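Local coordinates for protein inactive dihydroorotase-like domain (Chaetomium thermophilum, PDB 5NNL) that is a catalytically inactive relative of the dihydroorotases, with the barrel-type fold of the amidohydrolase superfamily, at residues I42-V47 with F74-T79. Residues are numbered along the deposited sequence; the frame is centred on the assembly and turned at random.
Sequences IRIMPV and FNLSIT
Ile-42 and Ile-44 hold the strand carrying Phe-74 and Asn-75 in parallel register by two backbone bonds. Asn-75 N donates to Ile-42 O at 3.1 Å. Ile-44 N reaches Asn-75 O at 3.0 Å, nearly straight at 173°. Past Ile-44 the direct ladder stops and a water takes over: it donates to Ile-44 O (2.7 Å) and accepts from Ser-77 N (2.9 Å). The side chain of Ile-44 can be followed outward. Its CB lies 4.1 Å from Leu-76 CD2; CG1 approaches both Asn-75 O and, obliquely, Phe-74 CD2 at 4.0 Å; chi2 of -57° then turns CD1 against Ile-42 CD1 of its own strand. CG1 of Ile-42 packs on Phe-74 CB. Arg-43 projects from the other face of the sheet. CG stands anti to the backbone N (chi1 166°), from there the chain is extended to NE, and NH2 meets Ser-77 OG at the guanidinium edge in a weak hydrogen bond of 3.3 Å. The same OG bonds to Ser-97 OG, which also pairs with Arg-43 NE, while NH1 reaches Ile-12 O; each guanidinium nitrogen thus has a partner, that of NH2 weak. Pro-46 lays CB against Thr-79 OG1 (3.3 Å) and Ser-77 O. The Val-47 and Thr-79 side chains cross at about a right angle, and Thr-79 OG1 has its hydrogen bond with Ile-53 O. Strands 39-44 and 73-79, joined through helix 56-64, form a beta-alpha-beta unit of adjacent parallel barrel strands, consistent with the amidohydrolase-type fold. Leu-76 packs on that helix, Ile-42 and Ile-44 on helix 26-37, and Arg-43, Pro-46 and Val-47 touch Phe-99 of strand 98-100, which neighbours 73-79.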
ATOM      1  N   ILE A  42      -0.020  -6.717  -5.742  1.00 30.91           N
ATOM      2  CA  ILE A  42       0.522  -5.567  -5.028  1.00 28.89           C
ATOM      3  C   ILE A  42       0.803  -4.449  -6.020  1.00 29.89           C
ATOM      4  O   ILE A  42       1.282  -4.692  -7.133  1.00 32.95           O
ATOM      5  CB  ILE A  42       1.803  -5.924  -4.240  1.00 29.33           C
ATOM      6  CG1 ILE A  42       2.926  -6.365  -5.183  1.00 29.77           C
ATOM      7  CG2 ILE A  42       1.505  -7.008  -3.218  1.00 31.97           C
ATOM      8  CD1 ILE A  42       4.274  -6.551  -4.495  1.00 30.74           C
ATOM      9  N   ARG A  43       0.495  -3.222  -5.614  1.00 28.55           N
ATOM     10  CA  ARG A  43       0.949  -2.036  -6.323  1.00 29.61           C
ATOM     11  C   ARG A  43       2.272  -1.593  -5.720  1.00 30.27           C
ATOM     12  O   ARG A  43       2.389  -1.452  -4.498  1.00 27.92           O
ATOM     13  CB  ARG A  43      -0.079  -0.908  -6.242  1.00 30.80           C
ATOM     14  CG  ARG A  43       0.477   0.452  -6.657  1.00 32.31           C
ATOM     15  CD  ARG A  43      -0.554   1.566  -6.595  1.00 33.88           C
ATOM     16  NE  ARG A  43       0.099   2.856  -6.782  1.00 32.78           N
ATOM     17  CZ  ARG A  43       0.793   3.487  -5.839  1.00 34.48           C
ATOM     18  NH1 ARG A  43       0.919   2.956  -4.626  1.00 33.43           N
ATOM     19  NH2 ARG A  43       1.365   4.652  -6.108  1.00 32.39           N
ATOM     20  N   ILE A  44       3.261  -1.385  -6.577  1.00 29.30           N
ATOM     21  CA  ILE A  44       4.599  -1.009  -6.146  1.00 32.43           C
ATOM     22  C   ILE A  44       4.654   0.504  -5.985  1.00 33.05           C
ATOM     23  O   ILE A  44       4.309   1.250  -6.910  1.00 32.35           O
ATOM     24  CB  ILE A  44       5.655  -1.501  -7.150  1.00 35.51           C
ATOM     25  CG1 ILE A  44       5.465  -2.996  -7.446  1.00 34.29           C
ATOM     26  CG2 ILE A  44       7.052  -1.237  -6.623  1.00 35.93           C
ATOM     27  CD1 ILE A  44       5.522  -3.887  -6.222  1.00 35.21           C
ATOM     28  N   MET A  45       5.079   0.954  -4.813  1.00 31.93           N
ATOM     29  CA  MET A  45       5.190   2.383  -4.548  1.00 33.42           C
ATOM     30  C   MET A  45       6.275   2.977  -5.438  1.00 35.09           C
ATOM     31  O   MET A  45       7.432   2.541  -5.362  1.00 32.70           O
ATOM     32  CB  MET A  45       5.513   2.628  -3.078  1.00 31.73           C
ATOM     33  CG  MET A  45       4.447   2.105  -2.121  1.00 31.56           C
ATOM     34  SD  MET A  45       4.835   2.408  -0.391  1.00 28.44           S
ATOM     35  CE  MET A  45       4.729   4.194  -0.330  1.00 31.17           C
ATOM     36  N   PRO A  46       5.963   3.963  -6.283  1.00 34.00           N
ATOM     37  CA  PRO A  46       6.986   4.486  -7.206  1.00 35.77           C
ATOM     38  C   PRO A  46       8.152   5.176  -6.514  1.00 36.75           C
ATOM     39  O   PRO A  46       9.208   5.333  -7.137  1.00 37.93           O
ATOM     40  CB  PRO A  46       6.200   5.464  -8.092  1.00 36.29           C
ATOM     41  CG  PRO A  46       4.993   5.845  -7.283  1.00 37.55           C
ATOM     42  CD  PRO A  46       4.672   4.657  -6.421  1.00 32.53           C
ATOM     43  N   VAL A  47       8.005   5.587  -5.258  1.00 37.32           N
ATOM     44  CA  VAL A  47       9.075   6.239  -4.511  1.00 36.85           C
ATOM     45  C   VAL A  47       9.764   5.182  -3.660  1.00 37.58           C
ATOM     46  O   VAL A  47       9.127   4.535  -2.820  1.00 37.90           O
ATOM     47  CB  VAL A  47       8.532   7.391  -3.648  1.00 38.65           C
ATOM     48  CG1 VAL A  47       9.617   7.966  -2.741  1.00 37.97           C
ATOM     49  CG2 VAL A  47       7.944   8.492  -4.539  1.00 37.17           C
ATOM     50  N   PHE A  74       1.672  -7.824 -10.030  1.00 36.89           N
ATOM     51  CA  PHE A  74       1.988  -6.484  -9.564  1.00 33.04           C
ATOM     52  C   PHE A  74       1.703  -5.464 -10.654  1.00 39.70           C
ATOM     53  O   PHE A  74       1.611  -5.789 -11.840  1.00 41.41           O
ATOM     54  CB  PHE A  74       3.449  -6.384  -9.103  1.00 32.06           C
ATOM     55  CG  PHE A  74       4.445  -6.385 -10.224  1.00 40.00           C
ATOM     56  CD1 PHE A  74       4.906  -7.578 -10.763  1.00 37.44           C
ATOM     57  CD2 PHE A  74       4.934  -5.192 -10.733  1.00 39.35           C
ATOM     58  CE1 PHE A  74       5.827  -7.580 -11.793  1.00 41.67           C
ATOM     59  CE2 PHE A  74       5.854  -5.188 -11.760  1.00 41.35           C
ATOM     60  CZ  PHE A  74       6.302  -6.382 -12.291  1.00 42.13           C
ATOM     61  N   ASN A  75       1.541  -4.222 -10.211  1.00 36.40           N
ATOM     62  CA  ASN A  75       1.439  -3.054 -11.068  1.00 37.20           C
ATOM     63  C   ASN A  75       2.536  -2.081 -10.669  1.00 39.07           C
ATOM     64  O   ASN A  75       2.837  -1.930  -9.480  1.00 36.98           O
ATOM     65  CB  ASN A  75       0.073  -2.374 -10.921  1.00 40.58           C
ATOM     66  CG  ASN A  75      -0.809  -2.547 -12.142  1.00 44.35           C
ATOM     67  OD1 ASN A  75      -0.350  -2.430 -13.279  1.00 46.42           O
ATOM     68  ND2 ASN A  75      -2.090  -2.819 -11.908  1.00 47.69           N
ATOM     69  N   LEU A  76       3.149  -1.441 -11.656  1.00 39.19           N
ATOM     70  CA  LEU A  76       4.037  -0.329 -11.367  1.00 39.00           C
ATOM     71  C   LEU A  76       3.234   0.967 -11.316  1.00 32.15           C
ATOM     72  O   LEU A  76       2.052   1.018 -11.664  1.00 34.10           O
ATOM     73  CB  LEU A  76       5.155  -0.229 -12.408  1.00 40.21           C
ATOM     74  CG  LEU A  76       6.248  -1.301 -12.346  1.00 42.84           C
ATOM     75  CD1 LEU A  76       7.222  -1.136 -13.504  1.00 40.66           C
ATOM     76  CD2 LEU A  76       6.997  -1.248 -11.021  1.00 40.23           C
ATOM     77  N   SER A  77       3.896   2.019 -10.854  1.00 35.60           N
ATOM     78  CA  SER A  77       3.298   3.340 -10.771  1.00 34.05           C
ATOM     79  C   SER A  77       4.401   4.347 -11.053  1.00 35.72           C
ATOM     80  O   SER A  77       5.578   3.991 -11.142  1.00 36.27           O
ATOM     81  CB  SER A  77       2.648   3.567  -9.400  1.00 32.41           C
ATOM     82  OG  SER A  77       1.937   4.794  -9.348  1.00 35.07           O
ATOM     83  N   ILE A  78       4.017   5.612 -11.194  1.00 34.21           N
ATOM     84  CA  ILE A  78       4.965   6.659 -11.558  1.00 36.77           C
ATOM     85  C   ILE A  78       4.701   7.907 -10.726  1.00 34.89           C
ATOM     86  O   ILE A  78       3.548   8.258 -10.459  1.00 35.89           O
ATOM     87  CB  ILE A  78       4.896   6.976 -13.065  1.00 34.53           C
ATOM     88  CG1 ILE A  78       5.982   7.979 -13.436  1.00 38.36           C
ATOM     89  CG2 ILE A  78       3.506   7.488 -13.454  1.00 36.02           C
ATOM     90  CD1 ILE A  78       6.507   7.791 -14.859  1.00 40.79           C
ATOM     91  N   THR A  79       5.783   8.579 -10.336  1.00 35.89           N
ATOM     92  CA  THR A  79       5.727   9.758  -9.484  1.00 35.76           C
ATOM     93  C   THR A  79       5.635  11.033 -10.310  1.00 40.22           C
ATOM     94  O   THR A  79       6.341  11.196 -11.310  1.00 40.22           O
ATOM     95  CB  THR A  79       6.974   9.836  -8.604  1.00 38.19           C
ATOM     96  OG1 THR A  79       7.297   8.531  -8.116  1.00 39.77           O
ATOM     97  CG2 THR A  79       6.757  10.775  -7.434  1.00 40.60           C
TER
HETATM   98  O   HOH W   1       6.031   1.660  -8.960  1.00 34.24           O